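Local coordinates for inositol-3-phosphate synthase (Caenorhabditis elegans, PDB 1VKO), which is a four-chain enzyme of the myo-inositol-1-phosphate synthase family, whose Rossmann-type domain holds nicotinamide-adenine-dinucleotide, at residues K73-G78 against L457-S462; M103-K108 against P178-K183; S164-A169 against E189-L194; E241-L246 against E292-I297; F336-V341 against D382-S387. One frame throughout, in Å; residues are numbered along the deposited sequence.

In the fold
Interactions 4 and 5 are buried, and interaction 4, two parallel strands joined by regular backbone bonds and mostly apolar side chains, lies nearest the middle of the chain. Interaction 1 adjoins it, since strands 77-82 and 242-247 are neighbours in one sheet and K76 O probably bonds to E241 N, but it lies at the surface and relies on arginines. Interactions 2 and 3, partly buried, sit at the two ends of helix 178-188 and are tied by Y167 and E182; charged tips seize backbone atoms in the first, and a capped helix start leans on a loop in the second. Interaction 5, across the chain's centre from interaction 4, packs helices chiefly through one methionine.

Interaction 1 (K73-G78 against L457-S462); sequences KPRKTG and LASRVS
R460 lies against the backbone of K73 and P74 and covers more of this contact than any other residue. Its chain turns at chi3 (-74°), which places NE 3.5 Å from P74 CA. P74 CA lies over one face of the R460 guanidinium, displaced toward the rim, and P74 CG stands 3.8 Å from NH2. A proline suits this place because CA covers the face of the flat cation while the compact apolar ring meets NH2. R460 CD meanwhile meets K73 O at 3.3 Å.

R75 runs past R460 in the opposite direction, CD lying 3.8 Å from R460 CG, and that same R460 CG covers one face of the R75 guanidinium. The two guanidinium planes stand 74° apart, so the cations are not stacked. NH1 of R75 makes a weak hydrogen bond of 3.4 Å to S459 O, with an N-H...O angle of 129°, while S459 OG lies in the plane at the guanidinium's edge. That hydroxyl is bonded to E456 O.

The like charges are probably eased by E456, which forms a salt bridge with R460 NH2 and accepts from R75 N; V71 O and P147 O take further R460 N-H groups. S459 and R460 are the middle residues of a type I beta turn, A458 to V461, joining helix 440-458 to strand 461-464 beside the entry to the first strand of the Rossmann-type sheet.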
# COMPACT_ATOMS: atom_id res chain seq x y z
N LYS A 73 23.92 -6.45 41.91
CA LYS A 73 25.00 -6.72 40.97
C LYS A 73 24.58 -7.84 40.03
O LYS A 73 24.28 -8.94 40.49
CB LYS A 73 26.32 -7.06 41.65
CG LYS A 73 27.52 -6.81 40.74
CD LYS A 73 28.56 -7.91 40.83
CE LYS A 73 29.62 -7.61 41.88
NZ LYS A 73 30.66 -8.69 41.98
N PRO A 74 24.51 -7.55 38.72
CA PRO A 74 24.22 -8.59 37.74
C PRO A 74 25.29 -9.68 37.81
O PRO A 74 26.47 -9.37 37.95
CB PRO A 74 24.24 -7.83 36.41
CG PRO A 74 23.83 -6.42 36.81
CD PRO A 74 24.60 -6.22 38.09
N ARG A 75 24.85 -10.94 37.74
CA ARG A 75 25.75 -12.09 37.77
C ARG A 75 26.50 -12.28 36.44
O ARG A 75 26.04 -11.81 35.38
CB ARG A 75 24.97 -13.35 38.11
CG ARG A 75 24.74 -13.55 39.60
CD ARG A 75 23.50 -12.84 40.13
NE ARG A 75 23.21 -13.19 41.53
CZ ARG A 75 22.17 -13.90 41.94
NH1 ARG A 75 21.29 -14.38 41.07
NH2 ARG A 75 22.02 -14.13 43.22
N LYS A 76 27.65 -12.96 36.51
CA LYS A 76 28.43 -13.27 35.30
C LYS A 76 27.66 -14.27 34.47
O LYS A 76 27.32 -15.36 34.96
CB LYS A 76 29.81 -13.82 35.64
CG LYS A 76 30.76 -13.78 34.44
CD LYS A 76 32.08 -14.50 34.71
CE LYS A 76 32.97 -14.37 33.48
NZ LYS A 76 34.18 -15.23 33.55
N THR A 77 27.38 -13.92 33.22
CA THR A 77 26.30 -14.59 32.47
C THR A 77 26.70 -15.17 31.12
O THR A 77 27.17 -14.47 30.24
CB THR A 77 25.13 -13.59 32.33
OG1 THR A 77 24.58 -13.36 33.63
CG2 THR A 77 23.95 -14.17 31.55
N GLY A 78 26.51 -16.47 30.97
CA GLY A 78 26.74 -17.12 29.67
C GLY A 78 25.41 -17.39 28.99
O GLY A 78 24.44 -17.76 29.66
N LEU A 457 17.87 -10.96 35.30
CA LEU A 457 17.31 -10.02 36.25
C LEU A 457 16.31 -10.75 37.12
O LEU A 457 16.38 -10.66 38.35
CB LEU A 457 16.67 -8.81 35.56
CG LEU A 457 15.69 -8.03 36.47
CD1 LEU A 457 16.42 -7.35 37.66
CD2 LEU A 457 14.85 -7.04 35.70
N ALA A 458 15.39 -11.50 36.52
CA ALA A 458 14.41 -12.22 37.33
C ALA A 458 15.11 -13.21 38.28
O ALA A 458 14.60 -13.51 39.39
CB ALA A 458 13.38 -12.91 36.44
N SER A 459 16.27 -13.73 37.86
CA SER A 459 17.01 -14.68 38.67
C SER A 459 17.52 -13.99 39.92
O SER A 459 17.95 -14.67 40.85
CB SER A 459 18.14 -15.33 37.87
OG SER A 459 19.37 -14.64 38.01
N ARG A 460 17.45 -12.65 39.95
CA ARG A 460 17.90 -11.80 41.07
C ARG A 460 16.78 -11.25 41.95
O ARG A 460 17.03 -10.54 42.92
CB ARG A 460 18.77 -10.63 40.58
CG ARG A 460 20.22 -11.02 40.35
CD ARG A 460 21.15 -9.85 39.99
NE ARG A 460 20.94 -9.39 38.62
CZ ARG A 460 20.53 -8.18 38.24
NH1 ARG A 460 20.28 -7.21 39.11
NH2 ARG A 460 20.39 -7.93 36.95
N VAL A 461 15.55 -11.56 41.61
CA VAL A 461 14.43 -11.02 42.38
C VAL A 461 13.82 -12.12 43.25
O VAL A 461 13.66 -13.26 42.80
CB VAL A 461 13.34 -10.40 41.44
CG1 VAL A 461 12.17 -9.85 42.25
CG2 VAL A 461 13.94 -9.31 40.55
N SER A 462 13.48 -11.77 44.49
CA SER A 462 12.66 -12.64 45.34
C SER A 462 11.65 -11.82 46.14
O SER A 462 11.76 -10.61 46.23
CB SER A 462 13.55 -13.46 46.27
OG SER A 462 14.32 -12.60 47.10

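Interaction 2 (M103-K108 against P178-K183); sequences MTWRTK and PELQEK
K183 stretches from helix 178-188 across to strand 104-107, and its CB, CD, CE and NZ each meet something there. CB packs 3.8 Å from M103 SD, the two side chains sliding past each other in opposite directions. Beyond it the chain is extended, chi2 174° putting CD anti to CA, and CD and CE both lie against T104 O. NZ then donates to T104 O over 2.5 Å, from above the carbonyl plane. A long lysine suits the place, since its CB packs on the methionine sulfur and the rest of the extended chain carries the ammonium to the strand carbonyl.

One turn earlier, E179 OE1 accepts from R106 N at 2.6 Å, on its syn side, and also takes a water that bridges to R106 O. E179 OE2 lies 3.9 Å from K183 NZ, a long salt bridge that may still ease both charges.

Away from these polar bonds, L180 lays CD2 over the face of the W105 six-membered ring, 3.9 Å from its centroid, a CH-pi contact. M426 of the third subunit packs on both residues. The arrangement is a helix packed nearly antiparallel (158°) beside one strand of the two-stranded hairpin 104-113, at a subunit interface.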
# COMPACT_ATOMS: atom_id res chain seq x y z
N MET A 103 32.22 -0.48 16.11
CA MET A 103 32.50 -0.56 14.68
C MET A 103 31.60 0.34 13.85
O MET A 103 30.40 0.51 14.15
CB MET A 103 32.47 -1.99 14.17
CG MET A 103 33.15 -3.02 15.11
SD MET A 103 33.52 -4.59 14.31
CE MET A 103 34.57 -5.41 15.49
N THR A 104 32.19 0.95 12.83
CA THR A 104 31.45 1.76 11.89
C THR A 104 31.60 1.16 10.51
O THR A 104 32.47 0.34 10.28
CB THR A 104 31.96 3.22 11.87
OG1 THR A 104 33.37 3.24 11.98
CG2 THR A 104 31.51 4.00 13.11
N TRP A 105 30.72 1.55 9.59
CA TRP A 105 30.90 1.15 8.19
C TRP A 105 30.45 2.30 7.29
O TRP A 105 29.58 3.08 7.69
CB TRP A 105 30.18 -0.19 7.89
CG TRP A 105 28.74 -0.22 8.28
CD1 TRP A 105 27.68 -0.04 7.46
CD2 TRP A 105 28.19 -0.43 9.60
NE1 TRP A 105 26.51 -0.11 8.16
CE2 TRP A 105 26.78 -0.37 9.48
CE3 TRP A 105 28.76 -0.66 10.88
CZ2 TRP A 105 25.90 -0.50 10.59
CZ3 TRP A 105 27.90 -0.83 11.98
CH2 TRP A 105 26.47 -0.73 11.82
N ARG A 106 31.07 2.45 6.11
CA ARG A 106 30.68 3.53 5.20
C ARG A 106 29.29 3.27 4.61
O ARG A 106 28.97 2.12 4.27
CB ARG A 106 31.68 3.68 4.04
CG ARG A 106 32.90 4.61 4.30
CD ARG A 106 32.64 6.16 4.14
NE ARG A 106 32.04 6.59 2.86
CZ ARG A 106 31.10 7.56 2.75
NH1 ARG A 106 30.69 8.19 3.85
NH2 ARG A 106 30.58 7.92 1.57
N THR A 107 28.48 4.32 4.47
CA THR A 107 27.27 4.23 3.68
C THR A 107 27.27 5.39 2.71
O THR A 107 28.09 6.31 2.81
CB THR A 107 26.04 4.27 4.58
OG1 THR A 107 26.02 5.51 5.31
CG2 THR A 107 26.18 3.23 5.67
N LYS A 108 26.37 5.32 1.72
CA LYS A 108 26.10 6.42 0.81
C LYS A 108 25.83 7.71 1.56
O LYS A 108 25.98 8.81 1.02
CB LYS A 108 24.86 6.07 -0.01
CG LYS A 108 25.12 5.72 -1.44
CD LYS A 108 24.25 4.60 -1.94
CE LYS A 108 22.70 4.85 -1.79
NZ LYS A 108 22.30 3.53 -1.11
N PRO A 178 28.92 -5.77 3.65
CA PRO A 178 30.18 -6.49 3.48
C PRO A 178 31.20 -5.92 4.43
O PRO A 178 31.65 -6.64 5.29
CB PRO A 178 30.53 -6.24 2.00
CG PRO A 178 29.04 -6.20 1.36
CD PRO A 178 28.43 -5.28 2.35
N GLU A 179 31.41 -4.61 4.39
CA GLU A 179 32.42 -3.97 5.22
C GLU A 179 32.40 -4.44 6.64
O GLU A 179 33.46 -4.75 7.18
CB GLU A 179 32.28 -2.45 5.23
CG GLU A 179 33.57 -1.75 5.66
CD GLU A 179 33.41 -0.26 5.95
OE1 GLU A 179 32.51 0.40 5.39
OE2 GLU A 179 34.23 0.24 6.76
N LEU A 180 31.22 -4.49 7.25
CA LEU A 180 31.09 -4.89 8.67
C LEU A 180 31.38 -6.37 8.93
O LEU A 180 31.77 -6.74 10.04
CB LEU A 180 29.71 -4.48 9.26
CG LEU A 180 29.35 -4.86 10.71
CD1 LEU A 180 30.37 -4.30 11.72
CD2 LEU A 180 27.91 -4.39 11.03
N GLN A 181 31.20 -7.21 7.91
CA GLN A 181 31.54 -8.63 8.02
C GLN A 181 33.06 -8.74 8.02
O GLN A 181 33.63 -9.57 8.76
CB GLN A 181 30.94 -9.44 6.86
CG GLN A 181 29.39 -9.56 6.85
CD GLN A 181 28.86 -10.39 5.69
OE1 GLN A 181 29.54 -11.34 5.25
NE2 GLN A 181 27.66 -10.03 5.16
N GLU A 182 33.73 -7.92 7.21
CA GLU A 182 35.21 -7.95 7.23
C GLU A 182 35.81 -7.49 8.55
O GLU A 182 36.68 -8.13 9.08
CB GLU A 182 35.82 -7.18 6.06
CG GLU A 182 36.24 -8.09 4.90
CD GLU A 182 35.15 -9.05 4.47
OE1 GLU A 182 34.19 -8.63 3.76
OE2 GLU A 182 35.26 -10.24 4.84
N LYS A 183 35.33 -6.40 9.10
CA LYS A 183 35.74 -5.94 10.42
C LYS A 183 35.50 -7.00 11.48
O LYS A 183 36.34 -7.18 12.38
CB LYS A 183 34.98 -4.66 10.77
CG LYS A 183 35.57 -3.41 10.10
CD LYS A 183 34.73 -2.18 10.33
CE LYS A 183 35.54 -0.95 9.99
NZ LYS A 183 34.99 0.29 10.60
O HOH W 1 30.60 0.17 3.75

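Interaction 3 (S164-A169 against E189-L194); sequences SNLYEA and EPIVPL
L166 N donates to I191 O over 2.9 Å, nearly along the C=O axis, and this bond marks the tight part of the contact. The same carbonyl receives a CA-H...O contact from N165 CA at 3.1 Å. Around it L166 sets its CG against I191 CB at 3.8 Å and its CD2 near P193 CG, apolar side chains that pack together between the two backbones. P193 CD also meets S164 O at 3.3 Å. V93 of helix 87-100 packs on L166 and I191 together, and M188 also packs on L166, which is buried.

E189 is closely packed too, at its backbone and CB: its O rests 3.1 Å from N165 CB, and its CB 3.7 Å from Y167 CB. Its side chain lies alongside those of N165 and Y167, pointing the same way, and the polar tips turn to helix 178-188, E189 OE2 pairing with R185 and Y167 OH bonding to E182. The loose side is at V192, an exposed residue that touches N165 through CG2 alone.

N165 links these parts. Its chi1 of 64° puts CG between the backbone N and the carbonyl carbon, from where OD1 accepts from both Y167 N and E168 N. Asparagine suits this role, having a short carbonyl that can replace the missing helical acceptor. E168 OE1 returns the bond by accepting from N165 N at 3.1 Å, completing a capping box at the start of helix 168-173.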
# COMPACT_ATOMS: atom_id res chain seq x y z
N SER A 164 29.79 -24.64 9.81
CA SER A 164 30.25 -23.33 9.34
C SER A 164 30.59 -22.42 10.50
O SER A 164 29.81 -22.32 11.46
CB SER A 164 29.18 -22.67 8.49
OG SER A 164 28.91 -23.46 7.36
N ASN A 165 31.74 -21.76 10.41
CA ASN A 165 32.17 -20.80 11.43
C ASN A 165 31.37 -19.51 11.27
O ASN A 165 30.88 -19.22 10.18
CB ASN A 165 33.68 -20.48 11.29
CG ASN A 165 34.00 -19.80 9.98
OD1 ASN A 165 33.72 -18.60 9.80
ND2 ASN A 165 34.55 -20.57 9.04
N LEU A 166 31.31 -18.72 12.33
CA LEU A 166 30.44 -17.56 12.40
C LEU A 166 30.75 -16.47 11.39
O LEU A 166 29.94 -15.54 11.23
CB LEU A 166 30.40 -17.01 13.84
CG LEU A 166 29.68 -17.90 14.86
CD1 LEU A 166 28.94 -17.09 15.88
CD2 LEU A 166 28.70 -18.85 14.20
N TYR A 167 31.89 -16.57 10.72
CA TYR A 167 32.20 -15.67 9.61
C TYR A 167 31.49 -16.14 8.34
O TYR A 167 30.79 -15.36 7.71
CB TYR A 167 33.71 -15.48 9.43
CG TYR A 167 34.13 -14.78 8.15
CD1 TYR A 167 33.83 -13.44 7.92
CD2 TYR A 167 34.81 -15.47 7.16
CE1 TYR A 167 34.22 -12.81 6.73
CE2 TYR A 167 35.20 -14.87 5.98
CZ TYR A 167 34.90 -13.54 5.77
OH TYR A 167 35.30 -12.97 4.58
N GLU A 168 31.62 -17.42 8.00
CA GLU A 168 30.90 -18.00 6.85
C GLU A 168 29.42 -17.91 7.09
O GLU A 168 28.59 -17.79 6.15
CB GLU A 168 31.23 -19.47 6.70
CG GLU A 168 32.67 -19.84 6.42
CD GLU A 168 32.87 -21.36 6.39
OE1 GLU A 168 32.57 -22.04 7.41
OE2 GLU A 168 33.33 -21.89 5.36
N ALA A 169 29.07 -18.02 8.37
CA ALA A 169 27.71 -17.88 8.84
C ALA A 169 27.11 -16.47 8.56
O ALA A 169 25.91 -16.35 8.38
CB ALA A 169 27.69 -18.19 10.32
N GLU A 189 35.20 -15.56 12.90
CA GLU A 189 35.77 -16.69 12.16
C GLU A 189 36.24 -17.85 13.07
O GLU A 189 35.97 -19.00 12.75
CB GLU A 189 36.86 -16.25 11.16
CG GLU A 189 37.33 -17.36 10.22
CD GLU A 189 38.28 -16.91 9.13
OE1 GLU A 189 39.13 -16.01 9.37
OE2 GLU A 189 38.17 -17.47 8.01
N PRO A 190 36.96 -17.58 14.16
CA PRO A 190 37.36 -18.66 15.09
C PRO A 190 36.18 -19.42 15.69
O PRO A 190 36.40 -20.49 16.24
CB PRO A 190 38.09 -17.89 16.21
CG PRO A 190 38.61 -16.70 15.55
CD PRO A 190 37.52 -16.28 14.59
N ILE A 191 34.97 -18.88 15.63
CA ILE A 191 33.85 -19.53 16.32
C ILE A 191 33.15 -20.57 15.44
O ILE A 191 32.58 -20.25 14.41
CB ILE A 191 32.85 -18.53 16.90
CG1 ILE A 191 33.56 -17.35 17.56
CG2 ILE A 191 31.93 -19.22 17.91
CD1 ILE A 191 32.62 -16.19 17.91
N VAL A 192 33.27 -21.82 15.83
CA VAL A 192 32.60 -22.92 15.15
C VAL A 192 31.68 -23.55 16.18
O VAL A 192 32.16 -23.98 17.23
CB VAL A 192 33.61 -23.95 14.63
CG1 VAL A 192 32.87 -25.19 14.12
CG2 VAL A 192 34.46 -23.35 13.51
N PRO A 193 30.37 -23.59 15.91
CA PRO A 193 29.41 -24.13 16.88
C PRO A 193 29.65 -25.59 17.20
O PRO A 193 30.13 -26.33 16.34
CB PRO A 193 28.08 -24.00 16.14
CG PRO A 193 28.31 -22.91 15.14
CD PRO A 193 29.71 -23.13 14.67
N LEU A 194 29.32 -25.99 18.42
CA LEU A 194 29.34 -27.40 18.83
C LEU A 194 28.34 -28.22 17.99
O LEU A 194 27.40 -27.68 17.46
CB LEU A 194 29.06 -27.52 20.34
CG LEU A 194 29.88 -26.62 21.29
CD1 LEU A 194 29.35 -26.67 22.69
CD2 LEU A 194 31.33 -26.99 21.29

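Interaction 4 (E241-L246 against E292-I297); sequences ECVIVL and EGAHYI
V245 bonds to strand 295-298 through both its N-H and its C=O: V245 N donates to H295 O at 2.7 Å, and I297 N donates to V245 O at 2.8 Å. H295 N adds a third bond, to V243 O. Side chains then pair in register. V245 CG1 meets the edge of the Y296 ring, 3.3 Å from CD1, and V243 CG1 packs on A294 CB at 3.5 Å; beta-branched valines suit an extended strand and make a compact wall. On the face that carries I244, H295, L246 and I297, L246 CD1 rests 3.7 Å from I297 CB, while C242 SG lies in the plane of the H295 ring at its edge, 3.9 Å from CD2.

These are neighbouring strands of the parallel five-stranded sheet of a Rossmann-type fold, twisted 26° against each other, and the L246 side chain is about 8 Å from the bound nicotinamide-adenine-dinucleotide.

Farther out, H295 ND1 is bonded to F319 N, which probably holds the ring's rotation, and T455 of helix 440-458 packs on H295 and I297. Helix 281-291 covers Y296 through F285, A286 and S289. It ends in a Schellman motif whose C-prime residue, G293, has the positive phi (72°) that glycine adopts easily; a water joins G293 O to V243 N.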
# COMPACT_ATOMS: atom_id res chain seq x y z
N GLU A 241 27.96 -17.44 36.70
CA GLU A 241 26.97 -17.60 37.74
C GLU A 241 25.55 -17.71 37.21
O GLU A 241 24.67 -18.09 37.97
CB GLU A 241 27.04 -16.44 38.73
CG GLU A 241 28.37 -16.28 39.46
CD GLU A 241 28.63 -14.83 39.79
OE1 GLU A 241 27.93 -14.29 40.67
OE2 GLU A 241 29.51 -14.22 39.15
N CYS A 242 25.31 -17.33 35.95
CA CYS A 242 23.98 -17.50 35.31
C CYS A 242 24.15 -18.07 33.92
O CYS A 242 24.86 -17.50 33.09
CB CYS A 242 23.21 -16.18 35.22
SG CYS A 242 21.47 -16.34 34.73
N VAL A 243 23.50 -19.20 33.66
CA VAL A 243 23.58 -19.83 32.34
C VAL A 243 22.17 -19.83 31.79
O VAL A 243 21.24 -20.29 32.46
CB VAL A 243 24.11 -21.29 32.43
CG1 VAL A 243 24.10 -21.95 31.08
CG2 VAL A 243 25.50 -21.31 32.98
N ILE A 244 22.02 -19.30 30.58
CA ILE A 244 20.74 -19.29 29.89
C ILE A 244 20.94 -20.02 28.57
O ILE A 244 21.93 -19.78 27.86
CB ILE A 244 20.23 -17.86 29.63
CG1 ILE A 244 20.06 -17.11 30.93
CG2 ILE A 244 18.87 -17.87 28.84
CD1 ILE A 244 20.31 -15.58 30.78
N VAL A 245 20.02 -20.94 28.28
CA VAL A 245 19.97 -21.63 27.02
C VAL A 245 18.76 -21.13 26.22
O VAL A 245 17.65 -20.98 26.76
CB VAL A 245 19.86 -23.13 27.21
CG1 VAL A 245 19.44 -23.83 25.85
CG2 VAL A 245 21.17 -23.66 27.78
N LEU A 246 18.97 -20.88 24.94
CA LEU A 246 17.92 -20.27 24.13
C LEU A 246 17.87 -20.88 22.75
O LEU A 246 18.90 -20.98 22.05
CB LEU A 246 18.12 -18.74 24.06
CG LEU A 246 17.07 -17.90 23.34
CD1 LEU A 246 16.89 -16.48 23.99
CD2 LEU A 246 17.42 -17.81 21.85
N GLU A 292 20.84 -29.01 34.56
CA GLU A 292 22.07 -28.27 34.88
C GLU A 292 21.88 -26.89 35.51
O GLU A 292 22.83 -26.11 35.60
CB GLU A 292 22.92 -28.12 33.63
CG GLU A 292 23.42 -29.44 33.07
CD GLU A 292 24.31 -30.16 34.07
OE1 GLU A 292 24.90 -29.46 34.93
OE2 GLU A 292 24.42 -31.41 33.98
N GLY A 293 20.66 -26.56 35.91
CA GLY A 293 20.42 -25.26 36.54
C GLY A 293 20.48 -24.04 35.63
O GLY A 293 20.44 -22.90 36.12
N ALA A 294 20.58 -24.27 34.32
CA ALA A 294 20.41 -23.23 33.28
C ALA A 294 18.94 -22.98 32.96
O ALA A 294 18.12 -23.89 33.01
CB ALA A 294 21.15 -23.62 32.00
N HIS A 295 18.61 -21.74 32.63
CA HIS A 295 17.23 -21.40 32.29
C HIS A 295 17.08 -21.63 30.80
O HIS A 295 18.07 -21.66 30.04
CB HIS A 295 16.92 -19.93 32.63
CG HIS A 295 17.38 -19.51 33.99
ND1 HIS A 295 16.73 -19.89 35.15
CD2 HIS A 295 18.41 -18.74 34.38
CE1 HIS A 295 17.36 -19.39 36.19
NE2 HIS A 295 18.38 -18.68 35.76
N TYR A 296 15.85 -21.79 30.37
CA TYR A 296 15.60 -22.15 29.00
C TYR A 296 14.52 -21.29 28.34
O TYR A 296 13.36 -21.23 28.85
CB TYR A 296 15.27 -23.65 28.89
CG TYR A 296 15.19 -24.11 27.45
CD1 TYR A 296 16.34 -24.44 26.73
CD2 TYR A 296 13.99 -24.16 26.81
CE1 TYR A 296 16.24 -24.84 25.39
CE2 TYR A 296 13.89 -24.51 25.49
CZ TYR A 296 14.98 -24.89 24.79
OH TYR A 296 14.81 -25.28 23.44
N ILE A 297 14.92 -20.63 27.24
CA ILE A 297 14.01 -19.82 26.38
C ILE A 297 13.78 -20.42 24.99
O ILE A 297 14.75 -20.75 24.27
CB ILE A 297 14.54 -18.35 26.19
CG1 ILE A 297 15.03 -17.73 27.51
CG2 ILE A 297 13.48 -17.46 25.45
CD1 ILE A 297 14.00 -17.66 28.60
O HOH W 2 21.96 -20.54 35.70

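Interaction 5 (F336-V341 against D382-S387); sequences FVDFLV and DDMVKS
V337 opens the contact only lightly: its carbonyl oxygen lies 4.3 Å from M384 SD, and its side chain, aimed at the partner helix, stays farther off. Y420 and I350, from the adjoining sheet, pack on that valine instead.

D338 comes next, and its side chain crosses that of M384 at about a right angle. With chi1 at -165°, CG is anti to the backbone N, and OD1 stands 3.3 Å from M384 CE. M384 SD is equally near this oxygen. The methyl and sulfur therefore pack on a carboxylate whose charge is met elsewhere, by a salt bridge from D338 OD1 to R500, which helps explain an acid in a buried place. M499 of the third subunit also packs on D338.

One turn on, V341 presents CB to M384 SD at 3.7 Å, while its CG1 approaches S387 OG at 3.9 Å. That hydroxyl donates to M384 O over 2.5 Å, turning back to its own helix, so that the hydroxyl near the valine has a polar partner. M384 thus carries the largest share of the buried surface here: its chain, bent at chi2 (-76°), folds between D338 and V341, and a flexible thioether can follow the two unlike surfaces.

The result is a pair of almost parallel helices, 5° between axes 10.1 Å apart, bridged mainly by one long side chain: helix 329-342, which packs on the mixed four-stranded sheet, and the short, weakly bonded helix 382-387, beside the third subunit.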
# COMPACT_ATOMS: atom_id res chain seq x y z
N PHE A 336 -1.90 -2.73 17.60
CA PHE A 336 -2.90 -2.09 16.72
C PHE A 336 -4.32 -2.57 16.97
O PHE A 336 -5.25 -1.77 16.94
CB PHE A 336 -2.54 -2.34 15.23
CG PHE A 336 -3.44 -1.65 14.24
CD1 PHE A 336 -3.75 -0.29 14.38
CD2 PHE A 336 -3.94 -2.34 13.15
CE1 PHE A 336 -4.59 0.34 13.44
CE2 PHE A 336 -4.80 -1.71 12.21
CZ PHE A 336 -5.09 -0.37 12.36
N VAL A 337 -4.47 -3.88 17.20
CA VAL A 337 -5.77 -4.45 17.55
C VAL A 337 -6.24 -3.99 18.95
O VAL A 337 -7.45 -3.79 19.16
CB VAL A 337 -5.83 -6.01 17.37
CG1 VAL A 337 -5.74 -6.40 15.90
CG2 VAL A 337 -4.75 -6.71 18.17
N ASP A 338 -5.28 -3.79 19.87
CA ASP A 338 -5.54 -3.20 21.21
C ASP A 338 -6.05 -1.75 21.10
O ASP A 338 -7.16 -1.40 21.60
CB ASP A 338 -4.24 -3.22 22.03
CG ASP A 338 -4.45 -2.98 23.54
OD1 ASP A 338 -5.23 -3.72 24.20
OD2 ASP A 338 -3.83 -2.11 24.17
N PHE A 339 -5.23 -0.90 20.48
CA PHE A 339 -5.62 0.46 20.13
C PHE A 339 -7.03 0.51 19.48
O PHE A 339 -7.83 1.35 19.88
CB PHE A 339 -4.56 1.16 19.23
CG PHE A 339 -5.15 2.20 18.30
CD1 PHE A 339 -5.57 3.45 18.79
CD2 PHE A 339 -5.34 1.93 16.94
CE1 PHE A 339 -6.16 4.42 17.94
CE2 PHE A 339 -5.91 2.90 16.08
CZ PHE A 339 -6.33 4.13 16.59
N LEU A 340 -7.32 -0.36 18.51
CA LEU A 340 -8.63 -0.35 17.82
C LEU A 340 -9.83 -0.82 18.69
O LEU A 340 -10.94 -0.29 18.55
CB LEU A 340 -8.61 -1.21 16.57
CG LEU A 340 -7.70 -0.99 15.36
CD1 LEU A 340 -7.84 -2.21 14.42
CD2 LEU A 340 -7.97 0.30 14.61
N VAL A 341 -9.63 -1.81 19.57
CA VAL A 341 -10.75 -2.24 20.42
C VAL A 341 -10.98 -1.23 21.57
O VAL A 341 -12.13 -0.93 21.92
CB VAL A 341 -10.62 -3.73 20.88
CG1 VAL A 341 -11.76 -4.12 21.86
CG2 VAL A 341 -10.65 -4.67 19.67
N ASP A 382 -7.15 -12.90 20.89
CA ASP A 382 -8.14 -13.66 21.64
C ASP A 382 -8.56 -12.92 22.89
O ASP A 382 -9.75 -12.65 23.09
CB ASP A 382 -7.61 -15.05 22.00
CG ASP A 382 -7.43 -15.94 20.77
OD1 ASP A 382 -8.21 -15.83 19.79
OD2 ASP A 382 -6.52 -16.80 20.73
N ASP A 383 -7.58 -12.57 23.73
CA ASP A 383 -7.86 -11.85 24.97
C ASP A 383 -8.52 -10.47 24.74
O ASP A 383 -9.25 -9.97 25.61
CB ASP A 383 -6.59 -11.73 25.82
CG ASP A 383 -5.50 -10.94 25.12
OD1 ASP A 383 -5.25 -11.22 23.93
OD2 ASP A 383 -4.84 -10.04 25.69
N MET A 384 -8.26 -9.86 23.58
CA MET A 384 -8.88 -8.59 23.20
C MET A 384 -10.36 -8.72 22.75
O MET A 384 -11.21 -7.90 23.11
CB MET A 384 -8.03 -7.83 22.17
CG MET A 384 -7.16 -6.68 22.74
SD MET A 384 -8.05 -5.15 23.18
CE MET A 384 -8.11 -5.17 24.98
N VAL A 385 -10.67 -9.76 21.97
CA VAL A 385 -12.04 -9.99 21.55
C VAL A 385 -12.92 -10.36 22.76
O VAL A 385 -14.11 -10.03 22.79
CB VAL A 385 -12.12 -11.04 20.40
CG1 VAL A 385 -13.55 -11.56 20.20
CG2 VAL A 385 -11.54 -10.46 19.11
N LYS A 386 -12.31 -11.00 23.76
CA LYS A 386 -12.99 -11.39 25.01
C LYS A 386 -13.16 -10.19 25.97
O LYS A 386 -14.07 -10.17 26.80
CB LYS A 386 -12.23 -12.54 25.71
CG LYS A 386 -12.48 -13.95 25.11
CD LYS A 386 -11.54 -15.05 25.70
CE LYS A 386 -10.35 -15.33 24.76
NZ LYS A 386 -9.55 -16.57 25.08
N SER A 387 -12.27 -9.21 25.85
CA SER A 387 -12.31 -7.97 26.62
C SER A 387 -13.57 -7.10 26.42
O SER A 387 -13.90 -6.28 27.28
CB SER A 387 -11.11 -7.10 26.26
OG SER A 387 -11.40 -6.34 25.09